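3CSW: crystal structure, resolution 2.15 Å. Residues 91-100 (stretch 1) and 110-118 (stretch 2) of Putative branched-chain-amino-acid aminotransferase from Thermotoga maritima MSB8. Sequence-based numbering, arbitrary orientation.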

# COMPACT_ATOMS: atom_id res chain seq x y z
N GLU A 91 -12.96 22.18 42.08
CA GLU A 91 -14.05 21.57 42.84
C GLU A 91 -13.73 20.16 43.34
O GLU A 91 -14.62 19.44 43.80
CB GLU A 91 -15.33 21.55 41.99
CG GLU A 91 -15.65 22.92 41.42
CD GLU A 91 -17.12 23.26 41.45
OE1 GLU A 91 -17.94 22.44 40.97
OE2 GLU A 91 -17.45 24.35 41.97
N PHE A 92 -12.46 19.78 43.27
CA PHE A 92 -11.99 18.44 43.67
C PHE A 92 -10.87 18.63 44.68
O PHE A 92 -10.21 19.67 44.67
CB PHE A 92 -11.49 17.66 42.44
CG PHE A 92 -12.59 17.29 41.46
CD1 PHE A 92 -13.08 18.22 40.54
CD2 PHE A 92 -13.13 16.00 41.44
CE1 PHE A 92 -14.10 17.89 39.65
CE2 PHE A 92 -14.13 15.65 40.55
CZ PHE A 92 -14.62 16.60 39.64
N LYS A 93 -10.68 17.66 45.57
CA LYS A 93 -9.58 17.74 46.56
C LYS A 93 -8.56 16.69 46.15
O LYS A 93 -8.05 15.92 46.97
CB LYS A 93 -10.10 17.47 47.98
N GLN A 94 -8.24 16.69 44.86
CA GLN A 94 -7.62 15.56 44.21
C GLN A 94 -7.32 15.93 42.76
O GLN A 94 -7.99 16.81 42.21
CB GLN A 94 -8.64 14.43 44.24
CG GLN A 94 -8.22 13.10 43.71
CD GLN A 94 -9.32 12.08 43.85
OE1 GLN A 94 -10.41 12.39 44.36
NE2 GLN A 94 -9.04 10.84 43.42
N GLU A 95 -6.36 15.28 42.14
CA GLU A 95 -6.09 15.51 40.71
C GLU A 95 -7.27 15.01 39.86
O GLU A 95 -7.92 14.00 40.21
CB GLU A 95 -4.81 14.81 40.25
CG GLU A 95 -3.52 15.13 41.05
CD GLU A 95 -3.05 16.58 40.95
OE1 GLU A 95 -3.80 17.43 40.44
OE2 GLU A 95 -1.93 16.86 41.42
N VAL A 96 -7.55 15.72 38.76
CA VAL A 96 -8.61 15.33 37.83
C VAL A 96 -8.10 14.98 36.43
O VAL A 96 -7.07 15.48 35.97
CB VAL A 96 -9.74 16.42 37.74
CG1 VAL A 96 -10.38 16.64 39.08
CG2 VAL A 96 -9.22 17.74 37.22
N ARG A 97 -8.83 14.07 35.78
CA ARG A 97 -8.74 13.83 34.34
C ARG A 97 -9.83 14.72 33.75
O ARG A 97 -10.90 14.82 34.32
CB ARG A 97 -9.04 12.37 34.01
CG ARG A 97 -9.17 12.08 32.51
CD ARG A 97 -9.62 10.63 32.21
NE ARG A 97 -8.57 9.64 32.47
CZ ARG A 97 -8.34 9.02 33.64
NH1 ARG A 97 -9.08 9.27 34.72
NH2 ARG A 97 -7.34 8.13 33.72
N ILE A 98 -9.55 15.35 32.62
CA ILE A 98 -10.51 16.24 31.97
C ILE A 98 -10.60 15.88 30.49
O ILE A 98 -9.58 15.83 29.82
CB ILE A 98 -10.08 17.74 32.08
CG1 ILE A 98 -9.71 18.13 33.53
CG2 ILE A 98 -11.18 18.63 31.54
CD1 ILE A 98 -8.91 19.43 33.65
N LYS A 99 -11.81 15.62 29.99
CA LYS A 99 -12.06 15.37 28.57
C LYS A 99 -12.82 16.56 28.03
O LYS A 99 -13.75 17.03 28.68
CB LYS A 99 -12.91 14.11 28.35
CG LYS A 99 -12.33 12.83 28.90
CD LYS A 99 -13.41 11.73 29.01
CE LYS A 99 -13.21 10.84 30.27
NZ LYS A 99 -14.48 10.18 30.72
N VAL A 100 -12.42 17.06 26.86
CA VAL A 100 -13.07 18.19 26.21
C VAL A 100 -13.55 17.77 24.81
O VAL A 100 -12.74 17.34 23.99
CB VAL A 100 -12.14 19.43 26.09
CG1 VAL A 100 -12.96 20.64 25.57
CG2 VAL A 100 -11.51 19.74 27.45
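Stretch 2 110-118: LFVFSPLNI

Stretch 2 lies alongside stretch 1 as its antiparallel neighbour in a β-sheet. Residues 110-115 are extended and pair with the strand 96-100; the N-to-C directions of the two strands differ by 159°, and their axes approach to 4.5 Å. Beyond the strand, Leu116 and Asn117 lie beside the loop that precedes Val96, while Ile118 makes no contact with stretch 1. Together the two stretches bury 887 Å², counting both sides.

Hydrogen-bonded and non-hydrogen-bonded pairs alternate along the ladder. Arg97 and Ser114 exchange two hydrogen bonds, Arg97 N to Ser114 O at 2.9 Å and Ser114 N to Arg97 O at 3.1 Å. Lys99 and Val112 repeat the pattern, with Lys99 N to Val112 O at 3.0 Å and Val112 N to Lys99 O at 2.9 Å. Between and beyond them lie the non-hydrogen-bonded pairs Val96-Pro115, Ile98-Phe113 and Val100-Phe111, whose CA atoms are 4.5, 4.8 and 4.6 Å apart. Proline has no amide hydrogen to give, and Pro115 occupies a position where the ladder asks for none from it. The next amide resumes the bonding: Leu116 N donates to Glu95 O at 2.8 Å and 173°, nearly linear, so the pairing extends one step past the strand.

On the face carrying Ile98, Val100, Phe111 and Phe113, aliphatic side chains pack against flat rings. Ile98 CG2 lies over the Phe113 ring, 4.2 Å from its centroid, while Ile98 CG1 approaches Phe113 CD2 at 3.7 Å. Val96 CG2 meets the same ring at its edge, 4.3 Å from Phe113 CD2. The ring thus fits into a hollow formed by Val96 and Ile98. At the next non-hydrogen-bonded pair, Val100 CG1 lies over one face of the Phe111 ring, 4.2 Å from its centroid, and Val100 CG2 reaches to 3.7 Å from Phe111 CD2. Phe92, from the loop, points toward stretch 2 and places its ring obliquely against the base of Phe113, with CE1 3.8 Å from Phe113 CB, and against the proline ring, with CE2 4.2 Å from Pro115 CD.

The face of Arg97, Lys99, Val112 and Ser114 is more open and more polar. Here a water fills a small gap, donating to Arg97 O and Val112 O, each at 3.0 Å, and forming a hydrogen bond with Ser114 OG, also at 3.0 Å. The side chains of Lys99 and Val112 come closest at their CB atoms, 4.4 Å apart.

Leu116 is the main bump at the far end. Its side chain points toward stretch 1 and settles beside the backbone where loop becomes strand, with CB 3.8 Å from Val96 C and CD2 4.1 Å from Glu95 CB. Arg97 closes over its tip, the guanidinium presenting one face to Leu116 CD1, which lies 3.9 Å from Arg97 NH2. The extended Gln94 side chain reaches past the proline, its NE2 3.5 Å from Pro115 CB and 3.3 Å from Asn117 OD1.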

# COMPACT_ATOMS: atom_id res chain seq x y z
N LEU A 110 -18.16 20.49 25.48
CA LEU A 110 -18.52 19.75 26.69
C LEU A 110 -17.25 19.37 27.42
O LEU A 110 -16.36 18.75 26.83
CB LEU A 110 -19.31 18.49 26.36
CG LEU A 110 -19.56 17.45 27.46
CD1 LEU A 110 -20.53 17.98 28.48
CD2 LEU A 110 -20.09 16.16 26.83
N PHE A 111 -17.16 19.72 28.70
CA PHE A 111 -16.03 19.34 29.54
C PHE A 111 -16.52 18.27 30.51
O PHE A 111 -17.63 18.40 31.03
CB PHE A 111 -15.51 20.51 30.36
CG PHE A 111 -14.96 21.67 29.55
CD1 PHE A 111 -15.82 22.56 28.91
CD2 PHE A 111 -13.60 21.93 29.53
CE1 PHE A 111 -15.32 23.67 28.22
CE2 PHE A 111 -13.09 23.05 28.85
CZ PHE A 111 -13.96 23.91 28.19
N VAL A 112 -15.72 17.24 30.74
CA VAL A 112 -16.06 16.20 31.71
C VAL A 112 -14.89 16.11 32.69
O VAL A 112 -13.76 15.89 32.28
CB VAL A 112 -16.31 14.81 31.04
CG1 VAL A 112 -16.83 13.80 32.06
CG2 VAL A 112 -17.29 14.91 29.89
N PHE A 113 -15.18 16.32 33.98
CA PHE A 113 -14.15 16.25 35.03
C PHE A 113 -14.39 15.04 35.92
O PHE A 113 -15.50 14.85 36.39
CB PHE A 113 -14.21 17.49 35.91
CG PHE A 113 -13.96 18.79 35.18
CD1 PHE A 113 -14.99 19.45 34.53
CD2 PHE A 113 -12.70 19.39 35.22
CE1 PHE A 113 -14.77 20.66 33.91
CE2 PHE A 113 -12.47 20.60 34.58
CZ PHE A 113 -13.51 21.24 33.92
N SER A 114 -13.36 14.22 36.13
CA SER A 114 -13.46 13.06 37.02
C SER A 114 -12.15 12.82 37.76
O SER A 114 -11.09 13.21 37.29
CB SER A 114 -13.87 11.80 36.26
OG SER A 114 -12.91 11.41 35.31
N PRO A 115 -12.21 12.19 38.93
CA PRO A 115 -10.97 12.03 39.68
C PRO A 115 -9.95 11.22 38.90
O PRO A 115 -10.31 10.23 38.29
CB PRO A 115 -11.42 11.27 40.93
CG PRO A 115 -12.86 11.60 41.07
CD PRO A 115 -13.36 11.62 39.65
N LEU A 116 -8.69 11.67 38.92
CA LEU A 116 -7.60 10.95 38.26
C LEU A 116 -7.10 9.92 39.25
O LEU A 116 -6.49 10.26 40.28
CB LEU A 116 -6.46 11.90 37.87
CG LEU A 116 -5.27 11.29 37.13
CD1 LEU A 116 -5.63 11.01 35.69
CD2 LEU A 116 -4.05 12.19 37.20
N ASN A 117 -7.39 8.66 38.96
CA ASN A 117 -6.91 7.57 39.80
C ASN A 117 -5.85 6.83 38.99
O ASN A 117 -6.16 5.98 38.15
CB ASN A 117 -8.07 6.68 40.28
CG ASN A 117 -8.81 7.28 41.50
OD1 ASN A 117 -8.19 7.77 42.44
ND2 ASN A 117 -10.14 7.24 41.47
N ILE A 118 -4.61 7.21 39.26
CA ILE A 118 -3.46 6.75 38.52
C ILE A 118 -2.77 5.65 39.32
O ILE A 118 -2.36 5.88 40.46
CB ILE A 118 -2.49 7.95 38.24
CG1 ILE A 118 -1.44 7.56 37.21
CG2 ILE A 118 -1.85 8.49 39.55
CD1 ILE A 118 -2.05 7.17 35.86
O HOH W 1 -12.80 13.08 32.80